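Local coordinates for protein glucose-6-phosphate isomerase (Thermus thermophilus, PDB 1ZZG) that probably catalyses the reversible isomerization of glucose 6-phosphate to fructose 6-phosphate in glycolysis and gluconeogenesis, at residues L269-R274 with D398-E403. Sequence-based numbering, arbitrary orientation.
Sequences LGKVDR and DQPGVE
The flat groups that Asp398 offers to Lys271 are its peptide carbonyl and its carboxylate. The ammonium rides above one face of the carbonyl, 42° out of the plane, with NZ 2.8 Å from Asp398 O, and forms a hydrogen bond away from the lone-pair directions. The carboxylate presents a single oxygen: NZ lies 3.3 Å from Asp398 OD1, a weak hydrogen bond within a salt bridge. With chi1 at 68°, CG of Asp398 is flanked by N and C, which brings OD1 round to the same ammonium as O. The lysine chain bends at chi2 (-83°) and again at chi4; it runs at about a right angle to the Pro400 side chain and meets the ring at its CD corner, Lys271 CE lying 4.0 Å from Pro400 CD.

The contact ties the edge of the mixed sheet in one SIS-type domain, where strand 271-272 lies antiparallel to strand 278-287, to the loop leading into the C-terminal helix 403-414. Gly270 centres an inverse gamma turn, closed by a weak bond from Lys271 N to Leu269 O (2.8 Å), as the chain leaves helix 257-269. The ammonium's strongest partner is the carbonyl of Asn395; it bonds to Ser268 O as well, while Asp398 O takes a second bond from Arg187. A methionine in place of Lys271 would probably leave the Asn395 and Ser268 carbonyls and Asp398 OD1 without their shared cation, removing one link between loop and helix end. Gln399, held by Arg187, places its side chain about 4 Å from that of Glu267, the predicted proton donor, while Gln297 of the second subunit bonds to both Gly270 O and Gly401 N.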
ATOM      1  N   LEU A 269       8.324  -0.720 -17.895  1.00 24.01           N
ATOM      2  CA  LEU A 269       9.071  -1.877 -18.371  1.00 24.21           C
ATOM      3  C   LEU A 269       8.316  -3.195 -18.600  1.00 25.54           C
ATOM      4  O   LEU A 269       8.886  -4.147 -19.143  1.00 26.82           O
ATOM      5  CB  LEU A 269      10.261  -2.091 -17.429  1.00 23.45           C
ATOM      6  CG  LEU A 269      11.066  -0.792 -17.229  1.00 23.28           C
ATOM      7  CD1 LEU A 269      12.125  -0.964 -16.142  1.00 23.69           C
ATOM      8  CD2 LEU A 269      11.705  -0.390 -18.555  1.00 22.94           C
ATOM      9  N   GLY A 270       7.054  -3.263 -18.179  1.00 24.41           N
ATOM     10  CA  GLY A 270       6.263  -4.467 -18.403  1.00 25.24           C
ATOM     11  C   GLY A 270       5.780  -4.327 -19.833  1.00 25.74           C
ATOM     12  O   GLY A 270       4.652  -3.893 -20.093  1.00 24.05           O
ATOM     13  N   LYS A 271       6.642  -4.701 -20.770  1.00 25.74           N
ATOM     14  CA  LYS A 271       6.333  -4.522 -22.183  1.00 26.28           C
ATOM     15  C   LYS A 271       6.802  -5.649 -23.087  1.00 27.21           C
ATOM     16  O   LYS A 271       7.513  -6.554 -22.660  1.00 27.74           O
ATOM     17  CB  LYS A 271       7.005  -3.231 -22.670  1.00 25.58           C
ATOM     18  CG  LYS A 271       6.560  -1.961 -21.959  1.00 24.08           C
ATOM     19  CD  LYS A 271       5.266  -1.428 -22.562  1.00 24.84           C
ATOM     20  CE  LYS A 271       4.720  -0.263 -21.750  1.00 22.66           C
ATOM     21  NZ  LYS A 271       5.756   0.781 -21.540  1.00 23.15           N
ATOM     22  N   VAL A 272       6.396  -5.558 -24.350  1.00 26.76           N
ATOM     23  CA  VAL A 272       6.811  -6.499 -25.378  1.00 29.17           C
ATOM     24  C   VAL A 272       8.023  -5.808 -25.999  1.00 28.65           C
ATOM     25  O   VAL A 272       7.901  -4.682 -26.498  1.00 29.11           O
ATOM     26  CB  VAL A 272       5.740  -6.664 -26.474  1.00 29.50           C
ATOM     27  CG1 VAL A 272       6.256  -7.597 -27.556  1.00 31.39           C
ATOM     28  CG2 VAL A 272       4.455  -7.207 -25.873  1.00 30.67           C
ATOM     29  N   ASP A 273       9.188  -6.452 -25.959  1.00 29.13           N
ATOM     30  CA  ASP A 273      10.380  -5.824 -26.511  1.00 30.85           C
ATOM     31  C   ASP A 273      10.401  -5.865 -28.038  1.00 32.84           C
ATOM     32  O   ASP A 273       9.475  -6.384 -28.671  1.00 31.87           O
ATOM     33  CB  ASP A 273      11.661  -6.448 -25.932  1.00 29.90           C
ATOM     34  CG  ASP A 273      11.879  -7.886 -26.369  1.00 30.91           C
ATOM     35  OD1 ASP A 273      11.346  -8.293 -27.423  1.00 30.05           O
ATOM     36  OD2 ASP A 273      12.609  -8.604 -25.656  1.00 31.07           O
ATOM     37  N   ARG A 274      11.455  -5.307 -28.626  1.00 35.43           N
ATOM     38  CA  ARG A 274      11.564  -5.248 -30.077  1.00 37.68           C
ATOM     39  C   ARG A 274      11.711  -6.601 -30.758  1.00 38.11           C
ATOM     40  O   ARG A 274      11.635  -6.694 -31.983  1.00 38.71           O
ATOM     41  CB  ARG A 274      12.708  -4.309 -30.481  1.00 38.48           C
ATOM     42  CG  ARG A 274      12.405  -2.842 -30.176  1.00 39.08           C
ATOM     43  CD  ARG A 274      13.329  -1.889 -30.928  1.00 40.07           C
ATOM     44  NE  ARG A 274      14.644  -1.761 -30.307  1.00 40.65           N
ATOM     45  CZ  ARG A 274      14.889  -1.045 -29.214  1.00 40.86           C
ATOM     46  NH1 ARG A 274      13.906  -0.389 -28.613  1.00 40.19           N
ATOM     47  NH2 ARG A 274      16.123  -0.978 -28.727  1.00 40.40           N
ATOM     48  N   ASP A 398       5.051   4.353 -23.150  1.00 25.83           N
ATOM     49  CA  ASP A 398       3.666   4.165 -23.562  1.00 26.35           C
ATOM     50  C   ASP A 398       3.038   3.077 -22.689  1.00 26.51           C
ATOM     51  O   ASP A 398       3.680   2.574 -21.769  1.00 25.84           O
ATOM     52  CB  ASP A 398       3.575   3.819 -25.060  1.00 27.86           C
ATOM     53  CG  ASP A 398       4.144   2.455 -25.395  1.00 28.04           C
ATOM     54  OD1 ASP A 398       4.702   1.790 -24.505  1.00 27.96           O
ATOM     55  OD2 ASP A 398       4.023   2.048 -26.568  1.00 32.65           O
ATOM     56  N   GLN A 399       1.786   2.728 -22.958  1.00 26.76           N
ATOM     57  CA  GLN A 399       1.110   1.713 -22.156  1.00 26.63           C
ATOM     58  C   GLN A 399      -0.014   1.041 -22.943  1.00 26.09           C
ATOM     59  O   GLN A 399      -1.195   1.197 -22.620  1.00 24.78           O
ATOM     60  CB  GLN A 399       0.569   2.347 -20.866  1.00 26.09           C
ATOM     61  CG  GLN A 399      -0.191   3.664 -21.043  1.00 27.28           C
ATOM     62  CD  GLN A 399       0.701   4.842 -21.429  1.00 29.77           C
ATOM     63  OE1 GLN A 399       1.723   5.109 -20.791  1.00 27.66           O
ATOM     64  NE2 GLN A 399       0.303   5.563 -22.472  1.00 30.65           N
ATOM     65  N   PRO A 400       0.349   0.267 -23.980  1.00 25.83           N
ATOM     66  CA  PRO A 400      -0.586  -0.449 -24.855  1.00 27.41           C
ATOM     67  C   PRO A 400      -1.542  -1.400 -24.144  1.00 26.50           C
ATOM     68  O   PRO A 400      -2.675  -1.582 -24.584  1.00 26.70           O
ATOM     69  CB  PRO A 400       0.339  -1.207 -25.821  1.00 27.59           C
ATOM     70  CG  PRO A 400       1.605  -0.412 -25.800  1.00 28.34           C
ATOM     71  CD  PRO A 400       1.741  -0.053 -24.343  1.00 27.13           C
ATOM     72  N   GLY A 401      -1.080  -1.996 -23.049  1.00 26.35           N
ATOM     73  CA  GLY A 401      -1.889  -2.956 -22.316  1.00 26.04           C
ATOM     74  C   GLY A 401      -3.148  -2.483 -21.609  1.00 26.62           C
ATOM     75  O   GLY A 401      -4.032  -3.294 -21.331  1.00 26.32           O
ATOM     76  N   VAL A 402      -3.251  -1.188 -21.323  1.00 25.18           N
ATOM     77  CA  VAL A 402      -4.422  -0.674 -20.619  1.00 26.20           C
ATOM     78  C   VAL A 402      -5.618  -0.322 -21.498  1.00 27.73           C
ATOM     79  O   VAL A 402      -6.706  -0.064 -20.980  1.00 27.16           O
ATOM     80  CB  VAL A 402      -4.070   0.578 -19.771  1.00 26.93           C
ATOM     81  CG1 VAL A 402      -2.862   0.281 -18.876  1.00 24.47           C
ATOM     82  CG2 VAL A 402      -3.803   1.769 -20.675  1.00 25.71           C
ATOM     83  N   GLU A 403      -5.435  -0.320 -22.816  1.00 27.39           N
ATOM     84  CA  GLU A 403      -6.538   0.035 -23.708  1.00 27.40           C
ATOM     85  C   GLU A 403      -7.743  -0.908 -23.647  1.00 26.16           C
ATOM     86  O   GLU A 403      -8.879  -0.452 -23.520  1.00 25.85           O
ATOM     87  CB  GLU A 403      -6.059   0.136 -25.164  1.00 28.99           C
ATOM     88  CG  GLU A 403      -7.174   0.569 -26.122  1.00 35.65           C
ATOM     89  CD  GLU A 403      -6.751   0.595 -27.579  1.00 40.09           C
ATOM     90  OE1 GLU A 403      -6.325  -0.458 -28.101  1.00 44.81           O
ATOM     91  OE2 GLU A 403      -6.853   1.667 -28.209  1.00 42.38           O
TER